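Local atomic coordinates of peptidoglycan-recognition protein LC (Drosophila melanogaster, PDB entry 2F2L), a protein that senses bacterial peptidoglycan through its extracellular domain and acts as a major activator of the imd/Relish pathway in the humoral immune response. Residues 98-103 with 120-125. Sequence-based numbering, arbitrary orientation. Where two conformers were deposited one is given.
Sequences LSFAYI and RLLLER
Phe100 reaches from its strand toward the helix, and Leu122, whose side chain comes from the opposite direction, reaches back from the helix and lays methyl CD2 over one face of the ring. That carbon sits 3.5 Å from the centroid of the Phe100 ring and only 15° off its normal, the geometry of a CH-pi contact. The overlap is shifted slightly toward the rim, so CZ of Phe100 lies 3.5 Å from Leu122 CD2 and 3.6 Å from Leu122 CG. Leu122 attains this pose with CG anti to its backbone N (chi1 -173°), which turns CG away from that nitrogen and sends the branched end toward the strand. Leu123 approaches obliquely and touches the far end of the same ring, its CD2 3.5 Å from Phe100 CE2. The ring and Leu122 together fill the 9.4 Å between the CA atoms of Phe100 and Leu122, and the same ring meets two successive leucines of the helix.

The contact is part of the hydrophobic core of the amidase-like PGRP domain, where helix 113-128 packs on the central mixed sheet. Strand 98-102 runs parallel to both of its neighbours, 67-69 and 24-31, and side chains from each flank the contact: Phe67 touches both Phe100 and Leu122, while Val27 touches Phe100. Leu123 leans further across the sheet, onto Tyr136 and Phe138 of strand 136-140. Leucine suits both helix positions because its branched end offers methyls that can fit against an aromatic surface. Two residues along the strand, Tyr102 adds a polar tie to the same helix, its OH hydrogen-bonded to Thr119 OG1.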
# COMPACT_ATOMS: atom_id res chain seq x y z
N LEU A 98 -15.73 -14.06 -8.67
CA LEU A 98 -14.64 -13.64 -7.82
C LEU A 98 -13.38 -13.89 -8.61
O LEU A 98 -13.31 -14.82 -9.43
CB LEU A 98 -14.60 -14.46 -6.54
CG LEU A 98 -15.67 -14.19 -5.49
CD1 LEU A 98 -15.67 -15.33 -4.50
CD2 LEU A 98 -15.46 -12.84 -4.76
N SER A 99 -12.37 -13.05 -8.37
CA SER A 99 -11.08 -13.17 -9.03
C SER A 99 -9.96 -13.53 -8.04
O SER A 99 -9.89 -12.96 -6.94
CB SER A 99 -10.71 -11.89 -9.77
OG SER A 99 -10.71 -10.75 -8.93
N PHE A 100 -9.14 -14.50 -8.44
CA PHE A 100 -7.92 -14.86 -7.73
C PHE A 100 -6.79 -14.49 -8.67
O PHE A 100 -6.65 -15.08 -9.74
CB PHE A 100 -7.78 -16.37 -7.44
CG PHE A 100 -8.81 -16.94 -6.49
CD1 PHE A 100 -9.75 -16.16 -5.84
CD2 PHE A 100 -8.82 -18.31 -6.26
CE1 PHE A 100 -10.67 -16.73 -4.97
CE2 PHE A 100 -9.74 -18.88 -5.40
CZ PHE A 100 -10.66 -18.09 -4.76
N ALA A 101 -5.98 -13.51 -8.28
CA ALA A 101 -4.82 -13.11 -9.08
C ALA A 101 -3.57 -13.80 -8.51
O ALA A 101 -3.36 -13.82 -7.30
CB ALA A 101 -4.65 -11.63 -9.06
N TYR A 102 -2.75 -14.34 -9.40
CA TYR A 102 -1.54 -15.05 -9.01
C TYR A 102 -0.38 -14.08 -9.20
O TYR A 102 -0.19 -13.55 -10.28
CB TYR A 102 -1.43 -16.38 -9.80
CG TYR A 102 -2.49 -17.33 -9.29
CD1 TYR A 102 -2.20 -18.26 -8.30
CD2 TYR A 102 -3.83 -17.20 -9.68
CE1 TYR A 102 -3.17 -19.10 -7.78
CE2 TYR A 102 -4.82 -18.01 -9.15
CZ TYR A 102 -4.49 -18.97 -8.21
OH TYR A 102 -5.48 -19.77 -7.67
N ILE A 103 0.36 -13.82 -8.12
CA ILE A 103 1.43 -12.82 -8.17
C ILE A 103 2.62 -13.37 -8.94
O ILE A 103 3.29 -14.29 -8.49
CB ILE A 103 1.86 -12.35 -6.79
CG1 ILE A 103 0.66 -11.78 -6.04
CG2 ILE A 103 2.99 -11.31 -6.91
CD1 ILE A 103 0.90 -11.57 -4.58
N ARG A 120 -6.75 -24.33 -3.20
CA ARG A 120 -7.73 -25.33 -2.77
C ARG A 120 -8.40 -24.91 -1.45
O ARG A 120 -9.63 -24.97 -1.32
CB ARG A 120 -7.06 -26.69 -2.57
CG ARG A 120 -6.48 -27.33 -3.83
CD ARG A 120 -5.86 -28.68 -3.49
NE ARG A 120 -5.61 -29.49 -4.68
CZ ARG A 120 -4.41 -29.73 -5.22
NH1 ARG A 120 -3.29 -29.22 -4.70
NH2 ARG A 120 -4.33 -30.51 -6.30
N LEU A 121 -7.59 -24.51 -0.47
CA LEU A 121 -8.12 -24.06 0.82
C LEU A 121 -8.98 -22.80 0.64
O LEU A 121 -10.02 -22.67 1.29
CB LEU A 121 -7.02 -23.79 1.86
CG LEU A 121 -6.24 -24.92 2.57
CD1 LEU A 121 -7.05 -26.22 2.75
CD2 LEU A 121 -4.94 -25.23 1.86
N LEU A 122 -8.54 -21.89 -0.24
CA LEU A 122 -9.26 -20.63 -0.47
C LEU A 122 -10.64 -20.87 -1.09
O LEU A 122 -11.63 -20.30 -0.63
CB LEU A 122 -8.45 -19.65 -1.34
CG LEU A 122 -9.06 -18.25 -1.49
CD1 LEU A 122 -9.23 -17.57 -0.12
CD2 LEU A 122 -8.22 -17.37 -2.41
N LEU A 123 -10.70 -21.72 -2.10
CA LEU A 123 -11.97 -22.14 -2.70
C LEU A 123 -12.91 -22.85 -1.70
O LEU A 123 -14.13 -22.57 -1.67
CB LEU A 123 -11.72 -23.07 -3.89
CG LEU A 123 -11.04 -22.47 -5.13
CD1 LEU A 123 -10.55 -23.59 -6.03
CD2 LEU A 123 -11.96 -21.54 -5.90
N GLU A 124 -12.36 -23.76 -0.90
CA GLU A 124 -13.13 -24.42 0.15
C GLU A 124 -13.69 -23.43 1.18
O GLU A 124 -14.87 -23.56 1.57
CB GLU A 124 -12.29 -25.50 0.85
CG GLU A 124 -12.99 -26.10 2.09
CD GLU A 124 -12.14 -27.13 2.85
OE1 GLU A 124 -10.89 -27.02 2.83
OE2 GLU A 124 -12.75 -28.04 3.47
N ARG A 125 -12.87 -22.49 1.64
CA ARG A 125 -13.31 -21.48 2.60
C ARG A 125 -14.48 -20.67 2.03
O ARG A 125 -15.46 -20.41 2.72
CB ARG A 125 -12.14 -20.56 2.99
CG ARG A 125 -12.38 -19.67 4.22
CD ARG A 125 -12.68 -20.47 5.49
NE ARG A 125 -11.70 -21.52 5.74
CZ ARG A 125 -10.58 -21.38 6.45
NH1 ARG A 125 -10.25 -20.21 6.98
NH2 ARG A 125 -9.77 -22.42 6.62